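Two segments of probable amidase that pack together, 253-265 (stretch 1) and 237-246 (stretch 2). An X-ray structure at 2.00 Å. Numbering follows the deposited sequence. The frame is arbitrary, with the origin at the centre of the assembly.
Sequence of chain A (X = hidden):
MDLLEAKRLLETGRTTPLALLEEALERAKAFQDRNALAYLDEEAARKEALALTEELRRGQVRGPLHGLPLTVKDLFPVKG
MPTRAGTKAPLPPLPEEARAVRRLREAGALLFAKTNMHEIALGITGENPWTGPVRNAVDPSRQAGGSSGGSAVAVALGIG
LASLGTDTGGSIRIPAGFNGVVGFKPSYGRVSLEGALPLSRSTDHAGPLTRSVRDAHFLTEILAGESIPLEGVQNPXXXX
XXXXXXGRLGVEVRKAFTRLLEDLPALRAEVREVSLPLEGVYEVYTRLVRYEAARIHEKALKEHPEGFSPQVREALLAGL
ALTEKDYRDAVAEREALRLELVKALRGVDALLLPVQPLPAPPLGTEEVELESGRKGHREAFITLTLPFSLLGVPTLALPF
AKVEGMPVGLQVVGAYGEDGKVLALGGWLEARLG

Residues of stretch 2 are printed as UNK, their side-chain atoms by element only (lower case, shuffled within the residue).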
# COMPACT_ATOMS: atom_id res chain seq x y z
N VAL A 253 7.35 -26.50 -15.73
CA VAL A 253 7.90 -25.33 -15.05
C VAL A 253 8.01 -25.67 -13.57
O VAL A 253 8.94 -25.24 -12.89
CB VAL A 253 7.02 -24.09 -15.29
CG1 VAL A 253 7.41 -22.95 -14.35
CG2 VAL A 253 7.17 -23.63 -16.74
N ARG A 254 7.06 -26.46 -13.08
CA ARG A 254 7.08 -26.88 -11.69
C ARG A 254 8.38 -27.63 -11.44
O ARG A 254 9.04 -27.43 -10.42
CB ARG A 254 5.91 -27.82 -11.41
CG ARG A 254 5.89 -28.36 -10.00
CD ARG A 254 4.77 -27.70 -9.23
NE ARG A 254 5.26 -26.88 -8.14
CZ ARG A 254 4.50 -26.06 -7.44
NH1 ARG A 254 3.21 -25.94 -7.74
NH2 ARG A 254 5.01 -25.36 -6.44
N LYS A 255 8.74 -28.50 -12.37
CA LYS A 255 9.97 -29.28 -12.24
C LYS A 255 11.21 -28.40 -12.29
O LYS A 255 12.15 -28.58 -11.50
CB LYS A 255 10.02 -30.36 -13.33
CG LYS A 255 8.94 -31.43 -13.16
CD LYS A 255 8.72 -32.26 -14.42
CE LYS A 255 9.94 -33.08 -14.79
NZ LYS A 255 9.63 -33.95 -15.97
N ALA A 256 11.23 -27.44 -13.21
CA ALA A 256 12.38 -26.54 -13.31
C ALA A 256 12.52 -25.71 -12.04
O ALA A 256 13.62 -25.55 -11.52
CB ALA A 256 12.22 -25.62 -14.51
N PHE A 257 11.41 -25.20 -11.53
CA PHE A 257 11.44 -24.39 -10.32
C PHE A 257 11.92 -25.21 -9.13
O PHE A 257 12.73 -24.73 -8.32
CB PHE A 257 10.06 -23.81 -10.05
CG PHE A 257 10.02 -22.85 -8.89
CD1 PHE A 257 10.83 -21.72 -8.87
CD2 PHE A 257 9.14 -23.06 -7.83
CE1 PHE A 257 10.76 -20.81 -7.82
CE2 PHE A 257 9.07 -22.16 -6.77
CZ PHE A 257 9.88 -21.03 -6.77
N THR A 258 11.42 -26.44 -9.02
CA THR A 258 11.81 -27.33 -7.93
C THR A 258 13.31 -27.61 -7.97
O THR A 258 13.97 -27.65 -6.93
CB THR A 258 11.03 -28.67 -8.01
OG1 THR A 258 9.63 -28.43 -7.81
CG2 THR A 258 11.52 -29.65 -6.95
N ARG A 259 13.84 -27.79 -9.17
CA ARG A 259 15.28 -28.04 -9.35
C ARG A 259 16.08 -26.87 -8.78
O ARG A 259 17.08 -27.07 -8.08
CB ARG A 259 15.60 -28.20 -10.84
CG ARG A 259 17.10 -28.20 -11.16
CD ARG A 259 17.33 -28.19 -12.67
NE ARG A 259 18.75 -28.08 -13.00
CZ ARG A 259 19.22 -27.95 -14.24
NH1 ARG A 259 18.38 -27.90 -15.27
NH2 ARG A 259 20.52 -27.85 -14.45
N LEU A 260 15.64 -25.66 -9.09
CA LEU A 260 16.31 -24.46 -8.59
C LEU A 260 16.28 -24.46 -7.07
O LEU A 260 17.29 -24.18 -6.41
CB LEU A 260 15.62 -23.20 -9.11
CG LEU A 260 16.12 -21.88 -8.51
CD1 LEU A 260 17.59 -21.71 -8.85
CD2 LEU A 260 15.30 -20.72 -9.06
N LEU A 261 15.11 -24.76 -6.50
CA LEU A 261 15.00 -24.78 -5.05
C LEU A 261 15.94 -25.82 -4.45
O LEU A 261 16.53 -25.61 -3.39
CB LEU A 261 13.55 -25.05 -4.63
CG LEU A 261 12.53 -24.00 -5.12
CD1 LEU A 261 11.19 -24.22 -4.42
CD2 LEU A 261 13.05 -22.60 -4.83
N GLU A 262 16.10 -26.94 -5.15
CA GLU A 262 16.97 -28.02 -4.70
C GLU A 262 18.45 -27.63 -4.76
O GLU A 262 19.24 -28.10 -3.95
CB GLU A 262 16.75 -29.27 -5.55
CG GLU A 262 15.43 -30.01 -5.29
CD GLU A 262 15.43 -30.77 -3.98
OE1 GLU A 262 16.34 -31.61 -3.79
OE2 GLU A 262 14.53 -30.54 -3.14
N ASP A 263 18.82 -26.79 -5.72
CA ASP A 263 20.22 -26.37 -5.86
C ASP A 263 20.64 -25.18 -5.00
O ASP A 263 21.82 -25.06 -4.66
CB ASP A 263 20.55 -26.06 -7.32
CG ASP A 263 20.64 -27.32 -8.19
OD1 ASP A 263 21.12 -28.36 -7.69
OD2 ASP A 263 20.26 -27.25 -9.38
N LEU A 264 19.71 -24.30 -4.66
CA LEU A 264 20.04 -23.11 -3.87
C LEU A 264 20.86 -23.36 -2.60
O LEU A 264 21.79 -22.61 -2.31
CB LEU A 264 18.77 -22.31 -3.53
CG LEU A 264 18.20 -21.53 -4.72
CD1 LEU A 264 16.91 -20.82 -4.32
CD2 LEU A 264 19.24 -20.50 -5.19
N PRO A 265 20.54 -24.43 -1.85
CA PRO A 265 21.31 -24.71 -0.63
C PRO A 265 22.79 -24.94 -0.95
O PRO A 265 23.67 -24.45 -0.25
CB PRO A 265 20.63 -25.96 -0.07
CG PRO A 265 19.20 -25.78 -0.51
CD PRO A 265 19.37 -25.32 -1.94
N UNK A 237 18.34 -15.33 1.75
CA UNK A 237 17.23 -16.16 2.22
C UNK A 237 16.05 -15.85 1.30
O UNK A 237 15.57 -14.72 1.25
c UNK A 237 18.05 -16.03 4.60
c UNK A 237 15.67 -16.69 4.12
c UNK A 237 16.84 -15.82 3.67
N UNK A 238 15.60 -16.86 0.57
CA UNK A 238 14.50 -16.69 -0.36
C UNK A 238 13.23 -17.35 0.15
O UNK A 238 13.25 -18.49 0.61
c UNK A 238 18.15 -15.30 -3.68
c UNK A 238 17.26 -17.21 -2.50
c UNK A 238 16.91 -14.67 -3.58
c UNK A 238 14.87 -17.29 -1.72
c UNK A 238 16.02 -16.59 -2.39
c UNK A 238 15.85 -15.32 -2.94
c UNK A 238 18.33 -16.57 -3.14
N UNK A 239 12.12 -16.62 0.06
CA UNK A 239 10.84 -17.16 0.49
C UNK A 239 10.08 -17.66 -0.73
O UNK A 239 10.07 -17.01 -1.78
N UNK A 240 9.45 -18.82 -0.59
CA UNK A 240 8.68 -19.41 -1.69
C UNK A 240 7.24 -19.59 -1.24
O UNK A 240 6.96 -20.34 -0.30
c UNK A 240 9.29 -20.78 -2.10
c UNK A 240 8.46 -21.41 -3.19
c UNK A 240 10.73 -20.58 -2.57
N UNK A 241 6.29 -18.89 -1.90
CA UNK A 241 4.87 -18.96 -1.58
C UNK A 241 4.19 -20.16 -2.21
O UNK A 241 3.41 -20.03 -3.15
c UNK A 241 4.34 -17.63 -2.11
c UNK A 241 5.17 -17.44 -3.35
c UNK A 241 6.56 -17.84 -2.90
N UNK A 242 4.50 -21.34 -1.67
CA UNK A 242 3.95 -22.59 -2.18
C UNK A 242 2.42 -22.63 -2.24
O UNK A 242 1.86 -23.11 -3.23
c UNK A 242 6.38 -24.19 -2.94
c UNK A 242 4.48 -23.76 -1.35
c UNK A 242 6.44 -25.16 -0.64
c UNK A 242 6.01 -23.97 -1.48
N UNK A 243 1.74 -22.13 -1.21
CA UNK A 243 0.28 -22.16 -1.22
C UNK A 243 -0.27 -21.33 -2.39
O UNK A 243 -1.21 -21.75 -3.07
o UNK A 243 -0.46 -19.84 1.60
o UNK A 243 0.98 -19.68 -0.04
c UNK A 243 0.10 -20.31 0.59
c UNK A 243 -0.31 -21.72 0.14
N UNK A 244 0.35 -20.18 -2.65
CA UNK A 244 -0.07 -19.32 -3.75
C UNK A 244 0.16 -20.02 -5.10
O UNK A 244 -0.64 -19.89 -6.03
c UNK A 244 0.41 -17.09 -4.87
c UNK A 244 -0.81 -16.42 -4.93
c UNK A 244 0.72 -18.01 -3.73
c UNK A 244 1.31 -16.92 -5.92
c UNK A 244 1.02 -16.09 -7.00
c UNK A 244 -1.12 -15.58 -6.00
c UNK A 244 -0.20 -15.42 -7.04
N UNK A 245 1.26 -20.75 -5.20
CA UNK A 245 1.62 -21.45 -6.45
C UNK A 245 0.91 -22.77 -6.68
O UNK A 245 0.87 -23.29 -7.79
c UNK A 245 3.81 -19.73 -7.88
c UNK A 245 3.13 -21.69 -6.49
c UNK A 245 4.03 -20.45 -6.56
c UNK A 245 5.48 -20.87 -6.41
N UNK A 246 0.34 -23.32 -5.61
CA UNK A 246 -0.36 -24.59 -5.69
C UNK A 246 -1.33 -24.67 -6.87
O UNK A 246 -2.30 -23.91 -6.94
c UNK A 246 -2.18 -26.46 -2.83
o UNK A 246 -3.39 -26.39 -2.55
c UNK A 246 -1.10 -24.82 -4.37
o UNK A 246 -1.30 -26.74 -1.99
c UNK A 246 -1.75 -26.17 -4.25
O HOH W 1 2.87 -24.87 -4.92

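Position 237 carries three side-chain carbons, one bonded to CA and bearing the other two. This fork at the first carbon is that of valine, and Val237 lies out of reach of stretch 1. At 238 a single carbon leads into a ring of six carbons with no oxygen attached, so the residue is phenylalanine. Its CA-to-CB bond points toward stretch 1, and CD2 of Phe238 lies 4.1 Å from CD1 of Leu264. Position 239 has no side-chain atoms and is Gly239.

At 240 three carbons again fork at the first, and the fork packs against the ring of Phe257 and the end of Leu261. The residue is Val240: its CG1 is 3.7 Å from CE2 of Phe257, near the plane of that ring and at its edge, and its CG2 is 3.8 Å from CD2 of Leu261. At 241 three carbons close a ring onto the backbone nitrogen, which identifies Pro241. It occupies the N-cap position of the short helix 242-245, and its carbonyl oxygen accepts a hydrogen bond from N of residue 245 at 3.1 Å.

Position 242 has four carbons forked at the second, the pattern of leucine. The CD2 atom of Leu242 lies 3.9 Å from NH2 of Arg254, at the edge of the guanidinium. At 243 two carbons end in two oxygens, giving Asp243; OD1 of Asp243 accepts a weak hydrogen bond of 2.7 Å from N of residue 244. At 244 one carbon leads to a ring of six carbons, out of reach of stretch 1; this is Phe244. Position 245 repeats four carbons forked at the second, and one terminal carbon meets the Phe257 ring. This is Leu245, with CD1 3.8 Å from CE2 of Phe257. At 246 three carbons lead out, the third carrying two oxygens; the CA-to-CB bond points away from stretch 1, and it is CA that lies 4.3 Å from NH1 of Arg254. The residue is Glu246.

The contact is chiefly apolar. The CA-to-CB bond of Phe257 points toward stretch 2, and its ring meets both Val240 and Leu245, thereby linking the strand and the short helix; Leu261 and Leu264 extend the packing along the strand. No direct hydrogen bond crosses between the stretches. Arg254 instead reaches the short helix through its long side chain, whose end comes nearer although its CA-to-CB bond points sideways. There a water bridges the two segments, accepting a hydrogen bond from NH2 of Arg254 at 2.7 Å and donating one to O of Leu242 at 2.6 Å.

Stretch 2 (237-246) VFGVPLDFLE
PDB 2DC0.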